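Local coordinates for protein minor fimbrium anchoring subunit Mfa2 (Porphyromonas gingivalis, PDB 5NFI) that holds the minor fimbriae in the outer membrane through its interaction with the fimbrial protein Mfa1 and regulates their length, at residues 148-153 with 159-164; 211-216 with 252-257; 230-235 with 269-274. All blocks are in the same frame, centred on the assembly; numbering follows the deposited sequence.

Contact 1: residues 148-153 with 159-164; sequences VSVDSL and YEIKLA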
ATOM      1  N   VAL A 148       4.898  16.277  -1.919  1.00 51.81           N
ATOM      2  CA  VAL A 148       4.655  17.302  -0.933  1.00 53.42           C
ATOM      3  C   VAL A 148       5.513  18.526  -1.222  1.00 55.36           C
ATOM      4  O   VAL A 148       6.712  18.411  -1.441  1.00 48.43           O
ATOM      5  CB  VAL A 148       4.946  16.798   0.485  1.00 53.06           C
ATOM      6  CG1 VAL A 148       4.768  17.925   1.500  1.00 54.44           C
ATOM      7  CG2 VAL A 148       4.048  15.627   0.820  1.00 52.47           C
ATOM      8  N   SER A 149       4.884  19.697  -1.233  1.00 56.88           N
ATOM      9  CA  SER A 149       5.613  20.943  -1.380  1.00 57.59           C
ATOM     10  C   SER A 149       5.394  21.794  -0.145  1.00 58.66           C
ATOM     11  O   SER A 149       4.264  21.912   0.342  1.00 58.10           O
ATOM     12  CB  SER A 149       5.159  21.701  -2.628  1.00 58.39           C
ATOM     13  OG  SER A 149       4.942  20.822  -3.714  1.00 57.90           O
ATOM     14  N   VAL A 150       6.479  22.360   0.377  1.00 60.75           N
ATOM     15  CA  VAL A 150       6.371  23.427   1.363  1.00 63.81           C
ATOM     16  C   VAL A 150       6.726  24.736   0.686  1.00 68.12           C
ATOM     17  O   VAL A 150       7.787  24.881   0.073  1.00 67.23           O
ATOM     18  CB  VAL A 150       7.253  23.189   2.583  1.00 62.27           C
ATOM     19  CG1 VAL A 150       7.117  24.344   3.558  1.00 63.37           C
ATOM     20  CG2 VAL A 150       6.823  21.919   3.261  1.00 61.30           C
ATOM     21  N   ASP A 151       5.794  25.670   0.805  1.00 74.06           N
ATOM     22  CA  ASP A 151       5.765  26.897   0.034  1.00 79.84           C
ATOM     23  C   ASP A 151       6.008  28.143   0.878  1.00 85.61           C
ATOM     24  O   ASP A 151       5.685  28.182   2.070  1.00 85.64           O
ATOM     25  CB  ASP A 151       4.409  27.025  -0.656  1.00 80.90           C
ATOM     26  CG  ASP A 151       4.515  27.656  -2.005  1.00 81.58           C
ATOM     27  OD1 ASP A 151       5.548  27.443  -2.670  1.00 81.09           O
ATOM     28  OD2 ASP A 151       3.575  28.368  -2.403  1.00 83.28           O
ATOM     29  N   SER A 152       6.531  29.173   0.217  1.00 90.38           N
ATOM     30  CA  SER A 152       6.795  30.466   0.830  1.00 91.04           C
ATOM     31  C   SER A 152       7.610  30.275   2.102  1.00 90.26           C
ATOM     32  O   SER A 152       7.090  30.334   3.215  1.00 91.23           O
ATOM     33  CB  SER A 152       5.488  31.213   1.104  1.00 92.70           C
ATOM     34  OG  SER A 152       4.558  30.412   1.811  1.00 92.45           O
ATOM     35  N   LEU A 153       8.902  30.045   1.918  1.00 84.70           N
ATOM     36  CA  LEU A 153       9.768  29.596   2.992  1.00 79.83           C
ATOM     37  C   LEU A 153      11.189  30.051   2.693  1.00 76.91           C
ATOM     38  O   LEU A 153      11.765  29.652   1.689  1.00 77.13           O
ATOM     39  CB  LEU A 153       9.682  28.068   3.112  1.00 76.50           C
ATOM     40  CG  LEU A 153      10.318  27.261   4.238  1.00 74.61           C
ATOM     41  CD1 LEU A 153       9.512  27.357   5.509  1.00 75.03           C
ATOM     42  CD2 LEU A 153      10.401  25.824   3.793  1.00 72.68           C
ATOM     43  N   TYR A 159      15.059  22.950   5.106  1.00 53.80           N
ATOM     44  CA  TYR A 159      13.935  22.195   5.644  1.00 52.87           C
ATOM     45  C   TYR A 159      13.787  20.801   5.013  1.00 55.17           C
ATOM     46  O   TYR A 159      14.130  20.566   3.840  1.00 50.70           O
ATOM     47  CB  TYR A 159      12.646  23.001   5.474  1.00 61.25           C
ATOM     48  CG  TYR A 159      12.671  24.316   6.242  1.00 55.05           C
ATOM     49  CD1 TYR A 159      13.295  25.445   5.717  1.00 55.89           C
ATOM     50  CD2 TYR A 159      12.080  24.420   7.488  1.00 55.99           C
ATOM     51  CE1 TYR A 159      13.324  26.631   6.407  1.00 57.56           C
ATOM     52  CE2 TYR A 159      12.110  25.609   8.198  1.00 57.76           C
ATOM     53  CZ  TYR A 159      12.733  26.712   7.651  1.00 58.50           C
ATOM     54  OH  TYR A 159      12.750  27.897   8.352  1.00 60.37           O
ATOM     55  N   GLU A 160      13.278  19.876   5.813  1.00 54.20           N
ATOM     56  CA  GLU A 160      13.194  18.490   5.408  1.00 53.02           C
ATOM     57  C   GLU A 160      11.801  17.949   5.622  1.00 52.16           C
ATOM     58  O   GLU A 160      11.241  18.078   6.713  1.00 53.48           O
ATOM     59  CB  GLU A 160      14.203  17.642   6.180  1.00 53.59           C
ATOM     60  CG  GLU A 160      13.820  16.186   6.290  1.00 53.12           C
ATOM     61  CD  GLU A 160      15.020  15.278   6.383  1.00 54.28           C
ATOM     62  OE1 GLU A 160      16.080  15.733   6.882  1.00 55.81           O
ATOM     63  OE2 GLU A 160      14.902  14.106   5.947  1.00 53.82           O
ATOM     64  N   ILE A 161      11.249  17.355   4.569  1.00 50.52           N
ATOM     65  CA  ILE A 161       9.951  16.725   4.642  1.00 50.20           C
ATOM     66  C   ILE A 161      10.126  15.234   4.891  1.00 50.05           C
ATOM     67  O   ILE A 161      10.957  14.561   4.257  1.00 49.33           O
ATOM     68  CB  ILE A 161       9.139  16.983   3.373  1.00 49.82           C
ATOM     69  CG1 ILE A 161       9.047  18.505   3.147  1.00 50.86           C
ATOM     70  CG2 ILE A 161       7.745  16.382   3.506  1.00 49.44           C
ATOM     71  CD1 ILE A 161       8.429  18.934   1.834  1.00 50.48           C
ATOM     72  N   LYS A 162       9.363  14.746   5.861  1.00 50.53           N
ATOM     73  CA  LYS A 162       9.427  13.367   6.281  1.00 49.93           C
ATOM     74  C   LYS A 162       8.051  12.760   6.329  1.00 50.94           C
ATOM     75  O   LYS A 162       7.073  13.427   6.675  1.00 51.92           O
ATOM     76  CB  LYS A 162      10.082  13.241   7.647  1.00 50.30           C
ATOM     77  CG  LYS A 162      11.526  13.637   7.673  1.00 51.26           C
ATOM     78  CD  LYS A 162      12.128  13.292   9.005  1.00 53.16           C
ATOM     79  CE  LYS A 162      13.356  14.141   9.286  1.00 55.39           C
ATOM     80  NZ  LYS A 162      14.095  13.670  10.507  1.00 57.45           N
ATOM     81  N   LEU A 163       7.995  11.476   5.993  1.00 50.86           N
ATOM     82  CA  LEU A 163       6.763  10.712   6.002  1.00 51.32           C
ATOM     83  C   LEU A 163       6.974   9.401   6.749  1.00 52.49           C
ATOM     84  O   LEU A 163       7.670   8.486   6.259  1.00 52.85           O
ATOM     85  CB  LEU A 163       6.298  10.446   4.574  1.00 50.13           C
ATOM     86  CG  LEU A 163       4.993   9.676   4.374  1.00 49.55           C
ATOM     87  CD1 LEU A 163       3.786  10.496   4.816  1.00 49.69           C
ATOM     88  CD2 LEU A 163       4.875   9.292   2.919  1.00 49.03           C
ATOM     89  N   ALA A 164       6.384   9.316   7.936  1.00 53.71           N
ATOM     90  CA  ALA A 164       6.465   8.115   8.748  1.00 55.44           C
ATOM     91  C   ALA A 164       5.147   7.348   8.723  1.00 57.03           C
ATOM     92  O   ALA A 164       4.066   7.939   8.759  1.00 58.58           O
ATOM     93  CB  ALA A 164       6.837   8.453  10.168  1.00 56.76           C
TER
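Tyr-159, at the start of segment 159-164, receives the side chain of Leu-153 over one face of its ring. The two branches of the leucine divide the work. CD1 stands over the middle of the ring, 3.9 Å above its plane, while CD2 sits nearer the CB end, its closest approach being 3.5 Å to Tyr-159 CD1. This is a CH-pi contact: CD2 lies 29° off the ring normal as seen from the centroid. The tyrosine torsion chi1 (-62°) places CG opposite the carbonyl carbon, and from there the ring passes beneath the leucine at a slant, its face turned to both methyls. A second aromatic partner, His-217, packs against Tyr-159 edge-to-face.

Two residues on, Ile-161 fits against Val-148 and Val-150 of strand 133-151. Its longer branch does most of this: CD1 is 3.7 Å from Val-150 CG2 and 3.8 Å from Val-148 CG1, bridging two residues whose side chains project from the same side of their strand. The shorter branch adds to the second of these pairs, with Ile-161 CG2 3.9 Å from Val-148 CG1. Val-150 and Ile-161 run past each other in opposite directions, so CG2 of the valine also lies beside the isoleucine stem. No hydrogen bond links the two segments, and the join is wholly apolar.

On the other side of strand 133-151, Asp-151 forms a salt bridge with Arg-253 and a hydrogen bond with Thr-195 OG1. The backbone of 148-151 is bonded to strand 249-258 along one edge and to strand 196-202 along the other. Strand 159-165 lies in the facing layer between strands 182-190 and 211-217, and Ile-161 also reaches Ala-198, Phe-200 and Leu-213.

Contact 2: residues 211-216 with 252-257; sequences NTLSVT and IRLVAH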
ATOM      1  N   ASN A 211       0.511   7.758  10.707  1.00 61.96           N
ATOM      2  CA  ASN A 211       0.738   8.173   9.336  1.00 60.44           C
ATOM      3  C   ASN A 211       1.138   9.631   9.353  1.00 60.20           C
ATOM      4  O   ASN A 211       0.384  10.490   8.917  1.00 60.99           O
ATOM      5  CB  ASN A 211      -0.510   7.966   8.467  1.00 60.66           C
ATOM      6  CG  ASN A 211      -0.901   6.496   8.329  1.00 60.67           C
ATOM      7  OD1 ASN A 211      -0.344   5.768   7.506  1.00 60.01           O
ATOM      8  ND2 ASN A 211      -1.869   6.061   9.131  1.00 61.72           N
ATOM      9  N   THR A 212       2.336   9.890   9.865  1.00 59.05           N
ATOM     10  CA  THR A 212       2.793  11.225  10.187  1.00 57.67           C
ATOM     11  C   THR A 212       3.558  11.913   9.069  1.00 55.83           C
ATOM     12  O   THR A 212       4.643  11.486   8.690  1.00 55.37           O
ATOM     13  CB  THR A 212       3.683  11.186  11.428  1.00 58.20           C
ATOM     14  OG1 THR A 212       2.914  10.694  12.531  1.00 59.94           O
ATOM     15  CG2 THR A 212       4.203  12.577  11.752  1.00 57.86           C
ATOM     16  N   LEU A 213       2.977  12.987   8.546  1.00 55.16           N
ATOM     17  CA  LEU A 213       3.676  13.890   7.641  1.00 53.36           C
ATOM     18  C   LEU A 213       4.295  14.975   8.505  1.00 53.88           C
ATOM     19  O   LEU A 213       3.645  15.462   9.434  1.00 55.05           O
ATOM     20  CB  LEU A 213       2.726  14.485   6.607  1.00 52.11           C
ATOM     21  CG  LEU A 213       3.374  15.434   5.602  1.00 50.55           C
ATOM     22  CD1 LEU A 213       4.331  14.662   4.715  1.00 49.11           C
ATOM     23  CD2 LEU A 213       2.315  16.164   4.774  1.00 50.55           C
ATOM     24  N   SER A 214       5.549  15.337   8.240  1.00 52.93           N
ATOM     25  CA  SER A 214       6.209  16.313   9.100  1.00 52.70           C
ATOM     26  C   SER A 214       7.242  17.157   8.374  1.00 51.90           C
ATOM     27  O   SER A 214       7.820  16.717   7.373  1.00 51.42           O
ATOM     28  CB  SER A 214       6.890  15.620  10.249  1.00 52.73           C
ATOM     29  OG  SER A 214       8.218  15.342   9.871  1.00 52.56           O
ATOM     30  N   VAL A 215       7.462  18.372   8.886  1.00 51.79           N
ATOM     31  CA  VAL A 215       8.449  19.298   8.329  1.00 51.03           C
ATOM     32  C   VAL A 215       9.376  19.746   9.430  1.00 52.73           C
ATOM     33  O   VAL A 215       8.919  20.209  10.497  1.00 55.41           O
ATOM     34  CB  VAL A 215       7.812  20.548   7.678  1.00 50.26           C
ATOM     35  CG1 VAL A 215       8.891  21.410   7.025  1.00 50.30           C
ATOM     36  CG2 VAL A 215       6.796  20.150   6.640  1.00 49.12           C
ATOM     37  N   THR A 216      10.673  19.628   9.156  1.00 51.81           N
ATOM     38  CA  THR A 216      11.723  19.888  10.131  1.00 52.59           C
ATOM     39  C   THR A 216      12.777  20.889   9.630  1.00 53.48           C
ATOM     40  O   THR A 216      13.194  20.850   8.482  1.00 54.02           O
ATOM     41  CB  THR A 216      12.438  18.572  10.512  1.00 51.86           C
ATOM     42  OG1 THR A 216      11.509  17.687  11.150  1.00 51.51           O
ATOM     43  CG2 THR A 216      13.609  18.839  11.440  1.00 52.71           C
ATOM     44  N   ILE A 252       0.357  17.268  -2.237  1.00 54.53           N
ATOM     45  CA  ILE A 252       0.138  17.962  -0.975  1.00 53.58           C
ATOM     46  C   ILE A 252       0.890  19.271  -0.950  1.00 52.48           C
ATOM     47  O   ILE A 252       2.093  19.318  -1.257  1.00 52.17           O
ATOM     48  CB  ILE A 252       0.585  17.112   0.226  1.00 52.78           C
ATOM     49  CG1 ILE A 252      -0.062  15.727   0.148  1.00 52.82           C
ATOM     50  CG2 ILE A 252       0.273  17.835   1.543  1.00 53.05           C
ATOM     51  CD1 ILE A 252       0.267  14.837   1.304  1.00 52.68           C
ATOM     52  N   ARG A 253       0.182  20.339  -0.602  1.00 51.78           N
ATOM     53  CA  ARG A 253       0.842  21.622  -0.426  1.00 50.94           C
ATOM     54  C   ARG A 253       0.770  22.099   1.019  1.00 50.57           C
ATOM     55  O   ARG A 253      -0.288  22.096   1.644  1.00 51.41           O
ATOM     56  CB  ARG A 253       0.251  22.676  -1.349  1.00 50.96           C
ATOM     57  CG  ARG A 253       0.947  24.012  -1.199  1.00 50.30           C
ATOM     58  CD  ARG A 253       0.484  24.992  -2.236  1.00 50.70           C
ATOM     59  NE  ARG A 253       0.996  26.315  -1.937  1.00 51.68           N
ATOM     60  CZ  ARG A 253       0.241  27.410  -1.878  1.00 53.14           C
ATOM     61  NH1 ARG A 253      -1.065  27.335  -2.121  1.00 53.56           N
ATOM     62  NH2 ARG A 253       0.797  28.581  -1.598  1.00 53.92           N
ATOM     63  N   LEU A 254       1.920  22.489   1.542  1.00 49.52           N
ATOM     64  CA  LEU A 254       2.007  23.074   2.867  1.00 49.18           C
ATOM     65  C   LEU A 254       2.392  24.541   2.728  1.00 49.78           C
ATOM     66  O   LEU A 254       3.460  24.865   2.210  1.00 48.56           O
ATOM     67  CB  LEU A 254       3.017  22.316   3.711  1.00 47.63           C
ATOM     68  CG  LEU A 254       2.690  20.829   3.847  1.00 46.01           C
ATOM     69  CD1 LEU A 254       3.759  20.080   4.660  1.00 44.67           C
ATOM     70  CD2 LEU A 254       1.293  20.663   4.441  1.00 46.01           C
ATOM     71  N   VAL A 255       1.498  25.428   3.140  1.00 52.01           N
ATOM     72  CA  VAL A 255       1.803  26.845   3.074  1.00 54.21           C
ATOM     73  C   VAL A 255       2.439  27.293   4.382  1.00 56.54           C
ATOM     74  O   VAL A 255       1.822  27.216   5.437  1.00 56.46           O
ATOM     75  CB  VAL A 255       0.562  27.669   2.790  1.00 55.13           C
ATOM     76  CG1 VAL A 255       0.944  29.130   2.592  1.00 55.94           C
ATOM     77  CG2 VAL A 255      -0.142  27.113   1.557  1.00 54.43           C
ATOM     78  N   ALA A 256       3.699  27.712   4.307  1.00 58.62           N
ATOM     79  CA  ALA A 256       4.414  28.188   5.479  1.00 60.36           C
ATOM     80  C   ALA A 256       4.266  29.698   5.604  1.00 63.88           C
ATOM     81  O   ALA A 256       4.085  30.414   4.613  1.00 63.73           O
ATOM     82  CB  ALA A 256       5.884  27.802   5.406  1.00 59.52           C
ATOM     83  N   HIS A 257       4.337  30.178   6.833  1.00 66.86           N
ATOM     84  CA  HIS A 257       4.359  31.602   7.077  1.00 70.34           C
ATOM     85  C   HIS A 257       5.166  31.855   8.339  1.00 70.91           C
ATOM     86  O   HIS A 257       5.207  31.009   9.243  1.00 70.43           O
ATOM     87  CB  HIS A 257       2.941  32.158   7.205  1.00 74.69           C
ATOM     88  CG  HIS A 257       2.884  33.654   7.256  1.00 79.26           C
ATOM     89  ND1 HIS A 257       3.926  34.457   6.836  1.00 80.26           N
ATOM     90  CD2 HIS A 257       1.913  34.496   7.685  1.00 81.72           C
ATOM     91  CE1 HIS A 257       3.594  35.724   6.996  1.00 82.73           C
ATOM     92  NE2 HIS A 257       2.375  35.775   7.508  1.00 83.69           N
TER
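Val-215 and Leu-254 make the tightest meeting of segments 211-216 and 252-257, with CG2 of the valine 3.6 Å from CD1 of the leucine. The two side chains pass one another in opposite directions, so the methyls touch flank to flank. Leu-213 approaches differently, pointing straight across the gap. Its CD2 methyl meets Leu-254 CD1 and Ile-252 CG2 tip to tip, at 4.2 Å from each of those two atoms. One leucine methyl thus faces two residues of the opposite strand, both of which project to the same side of it.

The torsions explain this reach. With chi1 at -179°, CG of Leu-213 swings away from its own backbone N and carries CD2 toward the facing strand, whereas Leu-254, at chi1 -58°, turns its CG opposite the carbonyl carbon and brings CD1 within range of both partners.

The backbones themselves stay well apart: the strand axes come no closer than 10.5 Å, and their chain directions differ by 38°. Each is held by its own neighbours. Leu-213 and Val-215 bond through their backbones to Thr-227 and Phe-225, while Ser-214 bonds to Lys-162 on the opposite edge of its strand. In the other layer, Ser-149 bonds to Ile-252 and Leu-254, and Trp-272 to Arg-253. Behind the first shell, Val-146 packs on Ile-252, Val-150 touches both Val-215 and Leu-254, and Ile-271 adds to the leucine's surroundings.

Joined across the gap by aliphatic side chains, with no hydrogen bond, the two strands belong to facing layers of a beta-sandwich, consistent with the transthyretin-like fold of the fimbrillin superfamily.

Contact 3: residues 230-235 with 269-274; sequences VGAILS and VQIWIN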
ATOM      1  N   VAL A 230      -3.445  10.720   7.157  1.00 52.62           N
ATOM      2  CA  VAL A 230      -4.710  10.056   6.936  1.00 54.81           C
ATOM      3  C   VAL A 230      -5.830  10.821   7.638  1.00 58.98           C
ATOM      4  O   VAL A 230      -6.892  11.067   7.044  1.00 60.52           O
ATOM      5  CB  VAL A 230      -4.666   8.587   7.406  1.00 53.98           C
ATOM      6  CG1 VAL A 230      -6.063   7.980   7.426  1.00 55.31           C
ATOM      7  CG2 VAL A 230      -3.755   7.785   6.497  1.00 51.53           C
ATOM      8  N   GLY A 231      -5.593  11.207   8.888  1.00 61.04           N
ATOM      9  CA  GLY A 231      -6.555  12.003   9.632  1.00 64.44           C
ATOM     10  C   GLY A 231      -6.943  13.278   8.900  1.00 65.44           C
ATOM     11  O   GLY A 231      -8.126  13.544   8.679  1.00 67.21           O
ATOM     12  N   ALA A 232      -5.932  14.060   8.525  1.00 64.51           N
ATOM     13  CA  ALA A 232      -6.119  15.250   7.706  1.00 64.36           C
ATOM     14  C   ALA A 232      -7.017  14.933   6.526  1.00 65.89           C
ATOM     15  O   ALA A 232      -8.002  15.631   6.285  1.00 67.46           O
ATOM     16  CB  ALA A 232      -4.785  15.782   7.225  1.00 61.62           C
ATOM     17  N   ILE A 233      -6.684  13.869   5.805  1.00 65.35           N
ATOM     18  CA  ILE A 233      -7.465  13.475   4.645  1.00 67.38           C
ATOM     19  C   ILE A 233      -8.919  13.233   5.002  1.00 70.95           C
ATOM     20  O   ILE A 233      -9.808  13.849   4.435  1.00 72.80           O
ATOM     21  CB  ILE A 233      -6.903  12.217   3.997  1.00 67.13           C
ATOM     22  CG1 ILE A 233      -5.632  12.566   3.228  1.00 65.37           C
ATOM     23  CG2 ILE A 233      -7.944  11.575   3.080  1.00 68.54           C
ATOM     24  CD1 ILE A 233      -5.087  11.425   2.434  1.00 64.33           C
ATOM     25  N   LEU A 234      -9.151  12.363   5.974  1.00 72.46           N
ATOM     26  CA  LEU A 234     -10.502  11.948   6.300  1.00 75.47           C
ATOM     27  C   LEU A 234     -11.302  13.007   7.042  1.00 78.04           C
ATOM     28  O   LEU A 234     -12.329  12.696   7.652  1.00 80.41           O
ATOM     29  CB  LEU A 234     -10.463  10.659   7.111  1.00 76.20           C
ATOM     30  CG  LEU A 234     -10.011   9.473   6.253  1.00 75.24           C
ATOM     31  CD1 LEU A 234     -10.195   8.150   6.989  1.00 76.43           C
ATOM     32  CD2 LEU A 234     -10.731   9.451   4.895  1.00 75.47           C
ATOM     33  N   SER A 235     -10.836  14.256   6.977  1.00 77.25           N
ATOM     34  CA  SER A 235     -11.569  15.400   7.529  1.00 78.31           C
ATOM     35  C   SER A 235     -12.313  16.169   6.439  1.00 79.00           C
ATOM     36  O   SER A 235     -13.475  16.543   6.610  1.00 81.44           O
ATOM     37  CB  SER A 235     -10.619  16.334   8.269  1.00 76.49           C
ATOM     38  OG  SER A 235     -10.096  15.688   9.410  1.00 75.93           O
ATOM     39  N   VAL A 269       0.399  27.060   7.888  1.00 55.74           N
ATOM     40  CA  VAL A 269      -0.887  27.726   8.092  1.00 58.36           C
ATOM     41  C   VAL A 269      -1.948  27.328   7.073  1.00 59.47           C
ATOM     42  O   VAL A 269      -3.011  27.946   7.024  1.00 62.29           O
ATOM     43  CB  VAL A 269      -0.744  29.270   8.022  1.00 57.74           C
ATOM     44  CG1 VAL A 269       0.129  29.796   9.163  1.00 57.97           C
ATOM     45  CG2 VAL A 269      -0.175  29.681   6.673  1.00 56.79           C
ATOM     46  N   GLN A 270      -1.649  26.317   6.261  1.00 57.57           N
ATOM     47  CA  GLN A 270      -2.566  25.790   5.252  1.00 57.46           C
ATOM     48  C   GLN A 270      -2.035  24.482   4.692  1.00 56.07           C
ATOM     49  O   GLN A 270      -0.894  24.408   4.207  1.00 55.17           O
ATOM     50  CB  GLN A 270      -2.772  26.773   4.102  1.00 57.83           C
ATOM     51  CG  GLN A 270      -4.057  27.551   4.182  1.00 60.11           C
ATOM     52  CD  GLN A 270      -4.251  28.498   3.014  1.00 60.73           C
ATOM     53  OE1 GLN A 270      -3.530  28.437   2.014  1.00 59.19           O
ATOM     54  NE2 GLN A 270      -5.235  29.384   3.137  1.00 63.05           N
ATOM     55  N   ILE A 271      -2.854  23.446   4.752  1.00 55.51           N
ATOM     56  CA  ILE A 271      -2.480  22.215   4.098  1.00 54.30           C
ATOM     57  C   ILE A 271      -3.494  21.870   2.995  1.00 53.79           C
ATOM     58  O   ILE A 271      -4.686  21.687   3.250  1.00 55.17           O
ATOM     59  CB  ILE A 271      -2.337  21.064   5.115  1.00 55.51           C
ATOM     60  CG1 ILE A 271      -2.303  19.718   4.390  1.00 55.73           C
ATOM     61  CG2 ILE A 271      -3.458  21.097   6.129  1.00 57.65           C
ATOM     62  CD1 ILE A 271      -2.001  18.540   5.291  1.00 55.77           C
ATOM     63  N   TRP A 272      -3.005  21.847   1.761  1.00 52.20           N
ATOM     64  CA  TRP A 272      -3.805  21.493   0.601  1.00 52.19           C
ATOM     65  C   TRP A 272      -3.517  20.048   0.223  1.00 51.87           C
ATOM     66  O   TRP A 272      -2.356  19.632   0.223  1.00 51.54           O
ATOM     67  CB  TRP A 272      -3.489  22.406  -0.589  1.00 51.33           C
ATOM     68  CG  TRP A 272      -3.785  23.861  -0.384  1.00 51.99           C
ATOM     69  CD1 TRP A 272      -3.071  24.750   0.378  1.00 51.52           C
ATOM     70  CD2 TRP A 272      -4.843  24.617  -0.989  1.00 53.06           C
ATOM     71  NE1 TRP A 272      -3.633  26.003   0.302  1.00 52.67           N
ATOM     72  CE2 TRP A 272      -4.719  25.949  -0.534  1.00 53.84           C
ATOM     73  CE3 TRP A 272      -5.893  24.295  -1.852  1.00 53.48           C
ATOM     74  CZ2 TRP A 272      -5.608  26.952  -0.918  1.00 55.45           C
ATOM     75  CZ3 TRP A 272      -6.769  25.291  -2.234  1.00 55.37           C
ATOM     76  CH2 TRP A 272      -6.624  26.606  -1.766  1.00 56.47           C
ATOM     77  N   ILE A 273      -4.562  19.287  -0.099  1.00 51.64           N
ATOM     78  CA  ILE A 273      -4.407  17.928  -0.620  1.00 49.19           C
ATOM     79  C   ILE A 273      -5.291  17.749  -1.852  1.00 49.86           C
ATOM     80  O   ILE A 273      -6.503  17.989  -1.810  1.00 51.23           O
ATOM     81  CB  ILE A 273      -4.749  16.850   0.421  1.00 48.13           C
ATOM     82  CG1 ILE A 273      -3.851  16.994   1.642  1.00 46.45           C
ATOM     83  CG2 ILE A 273      -4.521  15.444  -0.167  1.00 47.84           C
ATOM     84  CD1 ILE A 273      -4.139  16.003   2.745  1.00 46.21           C
ATOM     85  N   ASN A 274      -4.650  17.360  -2.952  1.00 49.05           N
ATOM     86  CA  ASN A 274      -5.287  17.201  -4.252  1.00 50.30           C
ATOM     87  C   ASN A 274      -6.206  18.361  -4.606  1.00 52.57           C
ATOM     88  O   ASN A 274      -7.297  18.176  -5.149  1.00 55.26           O
ATOM     89  CB  ASN A 274      -6.030  15.864  -4.296  1.00 50.70           C
ATOM     90  CG  ASN A 274      -5.069  14.685  -4.271  1.00 50.18           C
ATOM     91  OD1 ASN A 274      -3.845  14.874  -4.296  1.00 49.04           O
ATOM     92  ND2 ASN A 274      -5.604  13.472  -4.209  1.00 50.80           N
TER
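Ile-233 and Ile-273 share a first torsion, chi1 -75° and -59°, that sets CG1 opposite the carbonyl carbon in both, and with chi2 extended each longer branch runs straight out from its backbone. The two chains then meet at about a right angle, Ile-273 CD1 coming against the Ile-233 CG1 methylene at 3.8 Å. A looser apolar touch lies alongside: Ala-232 CB and Ile-271 CD1 are 4.4 Å apart. Alternate residues of the strand, both facing the helix, are thereby set against consecutive residues of its last turn.

This short helix, 229-233, follows directly on strand 222-228 of one layer of the beta-sandwich and packs on strand 266-273 of the other. Leu-234 is the first residue to leave helical geometry, and Ser-235 OG bonds back to Gly-231 O, approaching from above the carbonyl plane. At the opposite end of the turn, Asp-228 OD2 accepts a bond from Gly-231 N.

On the other face of the strand, Trp-272 NE1 donates to Gln-270 OE1 at 3.0 Å. Arg-253 lies against the indole. Ile-242 touches Ile-233 and Ile-273 alike.

Overall arrangement
Contacts 1 and 2 lie side by side in the interior of the sandwich, their centres 5 Å apart, and take neighbouring strands in each of the two layers: 133-151 and 249-258 in one, 159-165 and 211-217 in the other. Contact 3 is centred about 10 Å from the centre of contact 2. Its touching residues are buried too, but its helix is followed by the exposed Leu-234 and Ser-235. All three are apolar across the gap; contact 1 alone includes an aromatic face. Polar links run within layers instead: Ser-149 probably hydrogen-bonds Ile-252 and Leu-254 between contacts 1 and 2, and Arg-253 O probably accepts from Trp-272 N between contacts 2 and 3.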